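PDB 4CRQ: endo-1,3-beta-glucanase, family GH16 from Zobellia galactanivorans, which probably hydrolyses internal beta-1,3 linkages of laminarin-type glucans with its GH16 catalytic module, the part of the modular enzyme described here. Local coordinates for residues N187-G190 with E191-N194; V213-S216 with K217-A220. The protein carries 1 engineered substitution. All coordinates share one frame; numbering follows the deposited sequence.

Contact 1 (N187-G190 with E191-N194)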
ATOM      1  N   ASN A 187      17.890  12.268 -10.631  1.00 59.04           N
ATOM      2  CA  ASN A 187      16.823  11.734 -11.529  1.00 53.78           C
ATOM      3  C   ASN A 187      15.411  12.321 -11.237  1.00 45.26           C
ATOM      4  O   ASN A 187      14.393  11.622 -11.405  1.00 49.88           O
ATOM      5  CB  ASN A 187      16.774  10.177 -11.534  1.00 56.93           C
ATOM      6  CG  ASN A 187      18.109   9.522 -11.863  1.00 59.27           C
ATOM      7  OD1 ASN A 187      18.685   8.829 -11.021  1.00 69.02           O
ATOM      8  ND2 ASN A 187      18.607   9.734 -13.085  1.00 60.77           N
ATOM      9  N   GLY A 188      15.369  13.588 -10.809  1.00 46.98           N
ATOM     10  CA  GLY A 188      14.126  14.278 -10.443  1.00 48.35           C
ATOM     11  C   GLY A 188      13.364  13.694  -9.247  1.00 48.69           C
ATOM     12  O   GLY A 188      12.145  13.817  -9.205  1.00 48.06           O
ATOM     13  N   THR A 189      14.078  13.073  -8.294  1.00 42.84           N
ATOM     14  CA  THR A 189      13.505  12.445  -7.074  1.00 42.83           C
ATOM     15  C   THR A 189      13.307  13.400  -5.870  1.00 44.13           C
ATOM     16  O   THR A 189      13.071  12.924  -4.740  1.00 40.26           O
ATOM     17  CB  THR A 189      14.349  11.236  -6.580  1.00 38.56           C
ATOM     18  OG1 THR A 189      15.692  11.677  -6.330  1.00 41.64           O
ATOM     19  CG2 THR A 189      14.319  10.054  -7.584  1.00 38.20           C
ATOM     20  N   GLY A 190      13.390  14.723  -6.107  1.00 42.35           N
ATOM     21  CA  GLY A 190      13.201  15.765  -5.064  1.00 40.75           C
ATOM     22  C   GLY A 190      11.900  15.643  -4.273  1.00 34.07           C
ATOM     23  O   GLY A 190      11.833  16.011  -3.094  1.00 34.54           O
ATOM     24  N   GLU A 191      10.871  15.107  -4.923  1.00 35.87           N
ATOM     25  CA  GLU A 191       9.558  14.901  -4.291  1.00 33.21           C
ATOM     26  C   GLU A 191       9.600  13.959  -3.080  1.00 32.26           C
ATOM     27  O   GLU A 191       8.710  14.011  -2.223  1.00 30.78           O
ATOM     28  CB  GLU A 191       8.523  14.441  -5.330  1.00 40.77           C
ATOM     29  CG  GLU A 191       8.314  15.493  -6.421  1.00 49.98           C
ATOM     30  CD  GLU A 191       7.612  16.761  -5.952  1.00 57.90           C
ATOM     31  OE1 GLU A 191       6.745  16.704  -5.036  1.00 55.13           O
ATOM     32  OE2 GLU A 191       7.923  17.835  -6.509  1.00 65.03           O
ATOM     33  N   PHE A 192      10.633  13.113  -2.993  1.00 28.14           N
ATOM     34  CA  PHE A 192      10.773  12.212  -1.821  1.00 28.29           C
ATOM     35  C   PHE A 192      11.402  12.885  -0.585  1.00 30.38           C
ATOM     36  O   PHE A 192      11.709  12.210   0.400  1.00 32.22           O
ATOM     37  CB  PHE A 192      11.461  10.893  -2.239  1.00 28.24           C
ATOM     38  CG  PHE A 192      10.664  10.135  -3.258  1.00 30.08           C
ATOM     39  CD1 PHE A 192       9.565   9.338  -2.863  1.00 30.11           C
ATOM     40  CD2 PHE A 192      10.991  10.224  -4.627  1.00 31.30           C
ATOM     41  CE1 PHE A 192       8.815   8.642  -3.821  1.00 31.10           C
ATOM     42  CE2 PHE A 192      10.249   9.530  -5.590  1.00 29.09           C
ATOM     43  CZ  PHE A 192       9.157   8.735  -5.182  1.00 32.85           C
ATOM     44  N   GLN A 193      11.566  14.209  -0.644  1.00 29.52           N
ATOM     45  CA  GLN A 193      12.029  15.003   0.491  1.00 31.33           C
ATOM     46  C   GLN A 193      10.873  15.732   1.188  1.00 32.01           C
ATOM     47  O   GLN A 193      11.081  16.701   1.908  1.00 38.51           O
ATOM     48  CB  GLN A 193      13.085  16.028   0.049  1.00 34.96           C
ATOM     49  CG  GLN A 193      14.240  15.442  -0.718  1.00 40.33           C
ATOM     50  CD  GLN A 193      15.155  14.609   0.135  1.00 43.87           C
ATOM     51  OE1 GLN A 193      15.291  14.839   1.328  1.00 49.85           O
ATOM     52  NE2 GLN A 193      15.800  13.643  -0.478  1.00 51.07           N
ATOM     53  N   ASN A 194       9.659  15.256   0.976  1.00 30.64           N
ATOM     54  CA  ASN A 194       8.447  15.861   1.525  1.00 30.18           C
ATOM     55  C   ASN A 194       7.695  14.877   2.427  1.00 27.84           C
ATOM     56  O   ASN A 194       8.100  13.703   2.537  1.00 28.45           O
ATOM     57  CB  ASN A 194       7.554  16.344   0.373  1.00 30.72           C
ATOM     58  CG  ASN A 194       8.189  17.450  -0.485  1.00 36.92           C
ATOM     59  OD1 ASN A 194       8.034  17.465  -1.719  1.00 42.94           O
ATOM     60  ND2 ASN A 194       8.886  18.385   0.155  1.00 36.41           N
TER
HETATM   61  O   HOH W   1      15.286  13.557  -3.321  1.00 47.80           O
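Gln193 curls back over the carbonyl oxygen of Gly190, three residues earlier in the same tight turn. Its CB lies 3.4 Å from Gly190 O, and CG keeps the same spacing. The chain then bends at chi2 (-71°), which carries CD away from that carbonyl and lets NE2 face a water. At the tip, NE2 donates to this water at 2.9 Å, and the water gives a weak hydrogen bond to Thr189 O. The amide is gripped at both ends, since NE2 also donates to Ala165 O while OE1 bonds to Tyr79 OH.

The backbone supplies the frame. Phe192 N donates to Thr189 O at 3.0 Å with an N-H...O angle of 163°, and Gln193 N donates to Gly190 O at 3.1 Å. These two consecutive bonds, each spanning three residues, are the signature of 3-10 winding.

Thr189 O meets the Phe192 ring at its edge, near the ring plane, with CD2 3.4 Å away. The same CD2 packs against Thr189 CB at 4.0 Å, and the ring extends to Ile182 and to Ile132 of strand 127-135. Thr189 OG1 bonds to Val186 O, and Glu191 reaches Asn104 through OE1.

Thr189 O therefore accepts one nearly straight backbone bond, its donor above the carbonyl plane, and one weak water bond beside an aromatic edge. The chemistry implies a turn in which the carbonyls of Thr189 and Gly190 are met from within, while Phe192 O is bonded by Trp163 NE1, with an apolar ring set against Ile132 and Ile182 and a glutamine amide whose rotation is fixed by polar partners.

Contact 2 (V213-S216 with K217-A220)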
ATOM      1  N   VAL A 213     -10.755 -13.223 -12.289  1.00 25.35           N
ATOM      2  CA  VAL A 213     -10.838 -13.327 -10.844  1.00 24.54           C
ATOM      3  C   VAL A 213     -11.302 -14.713 -10.470  1.00 21.94           C
ATOM      4  O   VAL A 213     -12.329 -15.208 -11.007  1.00 22.43           O
ATOM      5  CB  VAL A 213     -11.820 -12.269 -10.262  1.00 20.50           C
ATOM      6  CG1 VAL A 213     -11.968 -12.374  -8.718  1.00 21.30           C
ATOM      7  CG2 VAL A 213     -11.423 -10.841 -10.707  1.00 23.67           C
ATOM      8  N   ASP A 214     -10.564 -15.344  -9.550  1.00 22.80           N
ATOM      9  CA  ASP A 214     -11.009 -16.615  -8.990  1.00 22.17           C
ATOM     10  C   ASP A 214     -11.997 -16.295  -7.840  1.00 21.93           C
ATOM     11  O   ASP A 214     -11.589 -16.086  -6.679  1.00 22.51           O
ATOM     12  CB  ASP A 214      -9.825 -17.458  -8.513  1.00 23.88           C
ATOM     13  CG  ASP A 214     -10.255 -18.780  -7.900  1.00 24.57           C
ATOM     14  OD1 ASP A 214     -11.479 -19.068  -7.821  1.00 24.74           O
ATOM     15  OD2 ASP A 214      -9.363 -19.540  -7.481  1.00 28.16           O
ATOM     16  N   GLN A 215     -13.292 -16.267  -8.164  1.00 21.29           N
ATOM     17  CA  GLN A 215     -14.300 -15.878  -7.173  1.00 24.09           C
ATOM     18  C   GLN A 215     -14.446 -16.936  -6.079  1.00 22.25           C
ATOM     19  O   GLN A 215     -15.006 -16.615  -5.002  1.00 22.13           O
ATOM     20  CB  GLN A 215     -15.644 -15.551  -7.827  1.00 21.52           C
ATOM     21  CG  GLN A 215     -15.548 -14.492  -8.932  1.00 23.24           C
ATOM     22  CD  GLN A 215     -16.875 -14.247  -9.629  1.00 23.77           C
ATOM     23  OE1 GLN A 215     -17.773 -15.104  -9.602  1.00 23.29           O
ATOM     24  NE2 GLN A 215     -17.010 -13.079 -10.259  1.00 22.59           N
ATOM     25  N   SER A 216     -13.944 -18.168  -6.316  1.00 24.33           N
ATOM     26  CA  SER A 216     -13.985 -19.212  -5.287  1.00 25.39           C
ATOM     27  C   SER A 216     -13.058 -18.871  -4.089  1.00 22.93           C
ATOM     28  O   SER A 216     -13.185 -19.485  -3.011  1.00 24.66           O
ATOM     29  CB  SER A 216     -13.622 -20.606  -5.834  1.00 26.54           C
ATOM     30  OG  SER A 216     -12.217 -20.746  -6.027  1.00 26.67           O
ATOM     31  N   LYS A 217     -12.150 -17.902  -4.273  1.00 22.99           N
ATOM     32  CA  LYS A 217     -11.279 -17.436  -3.193  1.00 22.99           C
ATOM     33  C   LYS A 217     -11.892 -16.247  -2.412  1.00 23.59           C
ATOM     34  O   LYS A 217     -11.271 -15.702  -1.482  1.00 24.96           O
ATOM     35  CB  LYS A 217      -9.891 -17.076  -3.740  1.00 23.52           C
ATOM     36  CG  LYS A 217      -9.140 -18.226  -4.399  1.00 28.03           C
ATOM     37  CD  LYS A 217      -8.916 -19.428  -3.482  1.00 33.10           C
ATOM     38  CE  LYS A 217      -8.093 -20.471  -4.216  1.00 43.86           C
ATOM     39  NZ  LYS A 217      -7.810 -21.681  -3.402  1.00 53.24           N
ATOM     40  N   LEU A 218     -13.102 -15.847  -2.784  1.00 22.42           N
ATOM     41  CA  LEU A 218     -13.792 -14.724  -2.120  1.00 21.39           C
ATOM     42  C   LEU A 218     -14.856 -15.312  -1.158  1.00 21.53           C
ATOM     43  O   LEU A 218     -15.493 -16.305  -1.536  1.00 26.91           O
ATOM     44  CB  LEU A 218     -14.406 -13.768  -3.157  1.00 20.38           C
ATOM     45  CG  LEU A 218     -13.416 -13.204  -4.180  1.00 22.28           C
ATOM     46  CD1 LEU A 218     -14.156 -12.401  -5.249  1.00 22.15           C
ATOM     47  CD2 LEU A 218     -12.335 -12.338  -3.530  1.00 24.32           C
ATOM     48  N   PRO A 219     -15.061 -14.739   0.054  1.00 22.93           N
ATOM     49  CA  PRO A 219     -14.424 -13.538   0.569  1.00 20.70           C
ATOM     50  C   PRO A 219     -12.958 -13.820   0.946  1.00 20.15           C
ATOM     51  O   PRO A 219     -12.649 -14.894   1.487  1.00 22.99           O
ATOM     52  CB  PRO A 219     -15.285 -13.183   1.780  1.00 20.27           C
ATOM     53  CG  PRO A 219     -15.874 -14.497   2.227  1.00 22.64           C
ATOM     54  CD  PRO A 219     -16.070 -15.292   0.985  1.00 23.96           C
ATOM     55  N   ALA A 220     -12.078 -12.853   0.654  1.00 18.75           N
ATOM     56  CA  ALA A 220     -10.630 -12.958   0.897  1.00 17.30           C
ATOM     57  C   ALA A 220     -10.255 -11.925   1.953  1.00 18.06           C
ATOM     58  O   ALA A 220     -10.655 -10.777   1.820  1.00 22.33           O
ATOM     59  CB  ALA A 220      -9.884 -12.713  -0.384  1.00 20.55           C
TER
HETATM   60  O   HOH W   2     -10.843 -22.527  -3.934  1.00 50.50           O
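Lys217 closes the first turn onto Asp214: its backbone N donates to Asp214 O at 3.1 Å, with an N-H...O angle of 160°. Beside this bond the two side chains cross obliquely. Lys217 CG rests 3.4 Å from Asp214 OD2, so it is the aliphatic part of the lysine that touches the carboxylate. The ammonium runs past it, NZ staying 4.9 Å from Asp214 OD2, too far for a salt bridge, although the opposite charges may still attract weakly.

Asp214 is turned to this task by its first torsion, which places CG opposite the backbone N (chi1 179°). Its other oxygen, OD1, accepts the hydroxyl of Ser216, with OG and OD1 2.6 Å apart; the donor comes from the syn side, 21° out of the carboxylate plane. Ser216 N adds a weak bond to the same oxygen, and a water donates to Ser216 OG and accepts a weak bond from Lys217 NZ. With an alanine in place of Asp214, the Ser216 hydroxyl would probably lose its acceptor and be set free to turn, and the Lys217 stem would lose its carboxylate neighbour.

Leu218 comes next, its N donating to Gln215 O at 3.0 Å. Its CD1 lies 4.0 Å from Gln215 CA and meets Val213 CG1 at 4.1 Å, the two side chains crossing at about a right angle. The Leu218 side chain also touches Ala54, Tyr64 and Leu94, on strands 49-59, 62-70 and 94-102.

A cis peptide bond precedes Pro219, after which Ala220 pairs through its backbone with Ala54. The whole is a short 3-10 turn feeding an antiparallel strand, a surface connection of the beta-jelly-roll sandwich characteristic of GH16 enzymes.

Overall arrangement
Contact 1 and contact 2 lie on opposite sides of the chain's centre, 19 and 20 Å from it, with their own centres 39 Å apart. Their nearest atoms are about 28 Å apart, so neither touches the other. Along the chain they come in series: 187-194 leads into strand 196-204, whereas 213-220 follows that strand and runs into strand 220-231. Both are short 3-10 turns, one partly buried and the other on the surface. Neither belongs to the calcium site formed by Glu10, Gly48 and Asp225, but strand 220-231, which contact 2 introduces, carries Asp225, a sequence link rather than a direct contact.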